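Local atomic coordinates of arginine kinase (Cydia pomonella granulosis virus, PDB entry 6VVG), a protein that has a protein kinase fold despite this name, works as a side-to-side dimer and probably uses ATP to phosphorylate serine or threonine residues of proteins. Residues Q12-Y17 and E86-M91; I65-N70 and H133-V138. All coordinates share one frame; numbering follows the deposited sequence.

Interaction 1 (12-17 with 86-91) lies on the face of the N-lobe sheet turned away from the regulatory helix 59-66, joining the turn after helix 5-13 and the start of strand 17-22 to strand 87-92. Interaction 2 (65-70 with 133-138) sits between the lobes, where the end of helix 59-66 meets the turn after helix 115-133. All four touching residues of the first are buried, and they meet through carbon-carbon and CH-pi packing. The second is only partly buried: its leucine is exposed, leucine and methionine pack against an asparagine amide, and a water bridges that amide weakly to the L66 carbonyl. Their centres are about 23 Å apart without touching, and both reach the second subunit of the side-to-side dimer.

Interaction 1 (Q12-Y17 and E86-M91); sequences QELSKY and ESLLIM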
loop_
_atom_site.group_PDB
_atom_site.type_symbol
_atom_site.label_atom_id
_atom_site.label_comp_id
_atom_site.label_asym_id
_atom_site.label_seq_id
_atom_site.Cartn_x
_atom_site.Cartn_y
_atom_site.Cartn_z
ATOM N N GLN A 12 -20.885 -16.523 -8.583
ATOM C CA GLN A 12 -21.940 -17.146 -7.799
ATOM C C GLN A 12 -22.015 -16.535 -6.404
ATOM O O GLN A 12 -23.101 -16.157 -5.947
ATOM C CB GLN A 12 -21.724 -18.657 -7.716
ATOM N N GLU A 13 -20.877 -16.440 -5.707
ATOM C CA GLU A 13 -20.882 -15.890 -4.358
ATOM C C GLU A 13 -21.389 -14.450 -4.366
ATOM O O GLU A 13 -22.351 -14.109 -3.670
ATOM C CB GLU A 13 -19.473 -15.964 -3.747
ATOM C CG GLU A 13 -19.416 -15.449 -2.311
ATOM C CD GLU A 13 -20.585 -15.933 -1.458
ATOM O OE1 GLU A 13 -20.734 -17.163 -1.290
ATOM O OE2 GLU A 13 -21.361 -15.085 -0.966
ATOM N N LEU A 14 -20.722 -13.585 -5.139
ATOM C CA LEU A 14 -21.077 -12.173 -5.158
ATOM C C LEU A 14 -22.401 -11.904 -5.860
ATOM O O LEU A 14 -22.802 -10.736 -5.954
ATOM C CB LEU A 14 -19.962 -11.367 -5.822
ATOM C CG LEU A 14 -19.939 -9.848 -5.667
ATOM C CD1 LEU A 14 -19.019 -9.409 -4.567
ATOM C CD2 LEU A 14 -19.496 -9.252 -7.011
ATOM N N SER A 15 -23.095 -12.936 -6.336
ATOM C CA SER A 15 -24.455 -12.802 -6.840
ATOM C C SER A 15 -25.505 -13.036 -5.762
ATOM O O SER A 15 -26.701 -12.884 -6.034
ATOM C CB SER A 15 -24.690 -13.782 -7.993
ATOM O OG SER A 15 -26.075 -14.008 -8.205
ATOM N N LYS A 16 -25.087 -13.413 -4.555
ATOM C CA LYS A 16 -26.027 -13.633 -3.465
ATOM C C LYS A 16 -26.443 -12.336 -2.780
ATOM O O LYS A 16 -27.464 -12.317 -2.084
ATOM C CB LYS A 16 -25.412 -14.574 -2.427
ATOM C CG LYS A 16 -25.098 -15.971 -2.930
ATOM C CD LYS A 16 -24.611 -16.856 -1.781
ATOM C CE LYS A 16 -24.061 -18.182 -2.281
ATOM N NZ LYS A 16 -22.692 -18.446 -1.750
ATOM N N TYR A 17 -25.684 -11.261 -2.964
ATOM C CA TYR A 17 -25.920 -10.023 -2.237
ATOM C C TYR A 17 -27.030 -9.205 -2.885
ATOM O O TYR A 17 -27.089 -9.067 -4.110
ATOM C CB TYR A 17 -24.630 -9.208 -2.172
ATOM C CG TYR A 17 -23.634 -9.746 -1.171
ATOM C CD1 TYR A 17 -23.743 -9.434 0.176
ATOM C CD2 TYR A 17 -22.589 -10.569 -1.570
ATOM C CE1 TYR A 17 -22.840 -9.923 1.098
ATOM C CE2 TYR A 17 -21.678 -11.062 -0.654
ATOM C CZ TYR A 17 -21.810 -10.737 0.678
ATOM O OH TYR A 17 -20.908 -11.223 1.596
ATOM N N GLU A 86 -16.735 -0.428 -12.275
ATOM C CA GLU A 86 -16.916 -0.234 -10.846
ATOM C C GLU A 86 -16.217 -1.336 -10.061
ATOM O O GLU A 86 -16.063 -2.466 -10.535
ATOM C CB GLU A 86 -18.406 -0.222 -10.497
ATOM C CG GLU A 86 -19.215 0.838 -11.227
ATOM C CD GLU A 86 -20.654 0.905 -10.747
ATOM O OE1 GLU A 86 -21.345 -0.133 -10.794
ATOM O OE2 GLU A 86 -21.092 1.994 -10.322
ATOM N N SER A 87 -15.796 -0.996 -8.846
ATOM C CA SER A 87 -15.196 -1.943 -7.921
ATOM C C SER A 87 -16.004 -1.980 -6.632
ATOM O O SER A 87 -16.538 -0.962 -6.176
ATOM C CB SER A 87 -13.739 -1.587 -7.619
ATOM O OG SER A 87 -13.013 -1.370 -8.816
ATOM N N LEU A 88 -16.083 -3.168 -6.048
ATOM C CA LEU A 88 -16.944 -3.425 -4.906
ATOM C C LEU A 88 -16.124 -3.786 -3.677
ATOM O O LEU A 88 -15.183 -4.578 -3.761
ATOM C CB LEU A 88 -17.899 -4.579 -5.200
ATOM C CG LEU A 88 -18.735 -4.566 -6.476
ATOM C CD1 LEU A 88 -19.824 -5.644 -6.391
ATOM C CD2 LEU A 88 -19.337 -3.199 -6.687
ATOM N N LEU A 89 -16.507 -3.229 -2.534
ATOM C CA LEU A 89 -16.001 -3.661 -1.238
ATOM C C LEU A 89 -17.191 -4.060 -0.376
ATOM O O LEU A 89 -18.052 -3.225 -0.086
ATOM C CB LEU A 89 -15.194 -2.561 -0.548
ATOM C CG LEU A 89 -13.812 -2.193 -1.082
ATOM C CD1 LEU A 89 -13.946 -1.414 -2.369
ATOM C CD2 LEU A 89 -13.051 -1.393 -0.032
ATOM N N ILE A 90 -17.245 -5.327 0.027
ATOM C CA ILE A 90 -18.302 -5.831 0.902
ATOM C C ILE A 90 -17.695 -6.032 2.282
ATOM O O ILE A 90 -16.822 -6.891 2.469
ATOM C CB ILE A 90 -18.926 -7.127 0.369
ATOM C CG1 ILE A 90 -19.535 -6.879 -1.013
ATOM C CG2 ILE A 90 -19.983 -7.636 1.337
ATOM C CD1 ILE A 90 -20.103 -8.119 -1.672
ATOM N N MET A 91 -18.162 -5.246 3.249
ATOM C CA MET A 91 -17.582 -5.178 4.581
ATOM C C MET A 91 -18.677 -5.344 5.626
ATOM O O MET A 91 -19.873 -5.304 5.323
ATOM C CB MET A 91 -16.857 -3.841 4.794
ATOM C CG MET A 91 -17.778 -2.625 4.674
ATOM S SD MET A 91 -16.911 -1.051 4.828
ATOM C CE MET A 91 -15.668 -1.218 3.551
#
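I90 is the hub of this contact, one methyl resting on Y17 and touching L14 as well. CD1 of I90 stands over one face of the Y17 ring as a CH-pi contact, 3.7 Å from the ring centroid and 21° off the normal. I90 CG2, on the same side of the plane, lies just beyond the rim near CE1 and CZ, 3.7 Å from Y17 CZ. L14 comes in beside the tyrosine. With chi1 at -165°, the L14 side chain swings away from its own backbone N and carries the fork toward the strand, where each methyl finds a different partner. CD1 of L14 presses on I90 CD1 at 3.3 Å, tighter than usual for two carbons, whereas L14 CD2 meets L88 CD1 at 3.7 Å.

Behind this shell, L14 and Y17 are brought to the same side by a type I turn from E13 to K16, closed by a bond from K16 N to E13 O of 3.0 Å. The turn leads out of helix 5-13 into strand 17-22. Across from it, L88 and I90 point from the same face of strand 87-92, while L89 between them faces the other way and touches E60 and H64 of helix 59-66. Strand 87-92 is held between strands 45-51 and 76-82, and I50 and F46 flank L88 and I90. V10 of the second subunit packs on both L14 and L88, and I7 of that subunit packs on Y17, so the patch also belongs to the dimer interface. Next along the strand, M91 touches the bound AMP.

With methyl and ring contacts and no polar bond across it, the contact depends on close fit rather than directional bonds, and seats the N-terminal extension on the back of the N-lobe sheet.

Interaction 2 (I65-N70 and H133-V138); sequences ILMRNN and HKNNIV
The forked end of L66 lies over the flat of the N135 amide where the alphaC-beta4 region of the kinase fold docks on the end of the alphaE helix, a standard link between the two lobes. The leucine lies in the last turn of helix 59-66, and its CD1 stands almost straight above the amide plane of N135, 3.7 Å from N135 CG. CD2 of L66 lies on the same side of that plane, 3.7 Å from N135 OD1, so the fork covers the carbonyl half of the amide. The same L66 CD1 also presses on I137 CD1 at 3.5 Å, a tight fit in which the two side chains cross at a slant. L59 and V63 of helix 59-66 touch I137 too, and I166 of the second subunit packs against it.

M67 approaches N135 from another quarter. Folded back by chi2 (-48°) and chi3 (-61°), its chain brings SD to 3.9 Å from N135 ND2, the two side chains running past one another in opposite senses. D131 and F73 also border this methionine. N135 belongs to the type I turn from H133 to N136, closed by N136 N to H133 O at 2.7 Å, which follows helix 115-133 and leads into the short strand 137-138.

The amide nitrogen of N135 is held on the C-lobe side by a hydrogen bond to the backbone carbonyl of L132. It also donates to a water at 2.8 Å from ND2, which in turn gives a weak hydrogen bond, 3.3 Å long, to L66 O.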
loop_
_atom_site.group_PDB
_atom_site.type_symbol
_atom_site.label_atom_id
_atom_site.label_comp_id
_atom_site.label_asym_id
_atom_site.label_seq_id
_atom_site.Cartn_x
_atom_site.Cartn_y
_atom_site.Cartn_z
ATOM N N ILE A 65 -7.040 -5.380 5.121
ATOM C CA ILE A 65 -6.338 -6.646 5.321
ATOM C C ILE A 65 -5.372 -6.539 6.492
ATOM O O ILE A 65 -5.379 -7.374 7.405
ATOM C CB ILE A 65 -5.602 -7.059 4.034
ATOM C CG1 ILE A 65 -6.586 -7.249 2.879
ATOM C CG2 ILE A 65 -4.787 -8.326 4.279
ATOM C CD1 ILE A 65 -7.727 -8.186 3.178
ATOM N N LEU A 66 -4.512 -5.519 6.474
ATOM C CA LEU A 66 -3.500 -5.392 7.517
ATOM C C LEU A 66 -4.136 -5.346 8.900
ATOM O O LEU A 66 -3.584 -5.894 9.861
ATOM C CB LEU A 66 -2.660 -4.141 7.276
ATOM C CG LEU A 66 -1.666 -4.197 6.117
ATOM C CD1 LEU A 66 -1.025 -2.827 5.899
ATOM C CD2 LEU A 66 -0.608 -5.255 6.370
ATOM N N MET A 67 -5.299 -4.706 9.021
ATOM C CA MET A 67 -5.963 -4.528 10.306
ATOM C C MET A 67 -7.093 -5.529 10.521
ATOM O O MET A 67 -7.977 -5.292 11.352
ATOM C CB MET A 67 -6.495 -3.100 10.420
ATOM C CG MET A 67 -5.484 -2.023 10.046
ATOM S SD MET A 67 -3.882 -2.257 10.842
ATOM C CE MET A 67 -4.346 -2.152 12.569
ATOM N N ARG A 68 -7.064 -6.656 9.807
ATOM C CA ARG A 68 -8.153 -7.625 9.893
ATOM C C ARG A 68 -8.428 -8.048 11.331
ATOM O O ARG A 68 -9.586 -8.215 11.726
ATOM C CB ARG A 68 -7.828 -8.852 9.041
ATOM N N ASN A 69 -7.380 -8.223 12.131
ATOM C CA ASN A 69 -7.515 -8.761 13.477
ATOM C C ASN A 69 -7.559 -7.681 14.551
ATOM O O ASN A 69 -7.474 -8.002 15.741
ATOM C CB ASN A 69 -6.371 -9.733 13.760
ATOM C CG ASN A 69 -6.450 -10.991 12.912
ATOM O OD1 ASN A 69 -7.523 -11.572 12.744
ATOM N ND2 ASN A 69 -5.313 -11.413 12.371
ATOM N N ASN A 70 -7.697 -6.414 14.166
ATOM C CA ASN A 70 -7.833 -5.329 15.126
ATOM C C ASN A 70 -9.311 -5.046 15.335
ATOM O O ASN A 70 -10.016 -4.769 14.352
ATOM C CB ASN A 70 -7.122 -4.077 14.632
ATOM C CG ASN A 70 -7.100 -2.971 15.666
ATOM O OD1 ASN A 70 -8.139 -2.411 16.012
ATOM N ND2 ASN A 70 -5.915 -2.654 16.171
ATOM N N HIS A 133 -0.107 2.463 12.032
ATOM C CA HIS A 133 1.141 3.135 11.702
ATOM C C HIS A 133 2.336 2.193 11.709
ATOM O O HIS A 133 3.322 2.467 11.019
ATOM C CB HIS A 133 1.361 4.288 12.683
ATOM C CG HIS A 133 0.375 5.406 12.521
ATOM N ND1 HIS A 133 0.150 6.351 13.500
ATOM C CD2 HIS A 133 -0.438 5.733 11.489
ATOM C CE1 HIS A 133 -0.759 7.213 13.076
ATOM N NE2 HIS A 133 -1.132 6.860 11.860
ATOM N N LYS A 134 2.277 1.092 12.462
ATOM C CA LYS A 134 3.378 0.135 12.437
ATOM C C LYS A 134 3.649 -0.385 11.029
ATOM O O LYS A 134 4.750 -0.880 10.760
ATOM C CB LYS A 134 3.082 -1.038 13.373
ATOM C CG LYS A 134 3.140 -0.721 14.867
ATOM C CD LYS A 134 2.786 -1.967 15.687
ATOM C CE LYS A 134 2.602 -1.652 17.165
ATOM N NZ LYS A 134 1.345 -2.254 17.711
ATOM N N ASN A 135 2.670 -0.294 10.133
ATOM C CA ASN A 135 2.826 -0.698 8.742
ATOM C C ASN A 135 3.363 0.423 7.861
ATOM O O ASN A 135 3.480 0.233 6.645
ATOM C CB ASN A 135 1.482 -1.181 8.186
ATOM C CG ASN A 135 0.876 -2.301 9.015
ATOM O OD1 ASN A 135 1.340 -3.439 8.976
ATOM N ND2 ASN A 135 -0.167 -1.980 9.772
ATOM N N ASN A 136 3.701 1.574 8.447
ATOM C CA ASN A 136 4.121 2.760 7.697
ATOM C C ASN A 136 3.021 3.217 6.740
ATOM O O ASN A 136 3.273 3.612 5.601
ATOM C CB ASN A 136 5.439 2.513 6.961
ATOM C CG ASN A 136 6.650 2.758 7.853
ATOM O OD1 ASN A 136 6.506 3.070 9.035
ATOM N ND2 ASN A 136 7.845 2.620 7.290
ATOM N N ILE A 137 1.785 3.164 7.224
ATOM C CA ILE A 137 0.618 3.686 6.525
ATOM C C ILE A 137 -0.087 4.652 7.465
ATOM O O ILE A 137 -0.180 4.397 8.671
ATOM C CB ILE A 137 -0.334 2.551 6.092
ATOM C CG1 ILE A 137 0.374 1.612 5.113
ATOM C CG2 ILE A 137 -1.597 3.122 5.475
ATOM C CD1 ILE A 137 -0.441 0.389 4.726
ATOM N N VAL A 138 -0.583 5.760 6.921
ATOM C CA VAL A 138 -1.378 6.715 7.684
ATOM C C VAL A 138 -2.803 6.694 7.149
ATOM O O VAL A 138 -3.039 6.470 5.956
ATOM C CB VAL A 138 -0.796 8.144 7.632
ATOM C CG1 VAL A 138 0.482 8.220 8.461
ATOM C CG2 VAL A 138 -0.550 8.569 6.198
HETATM O O HOH W 1 -1.068 -4.223 11.272
#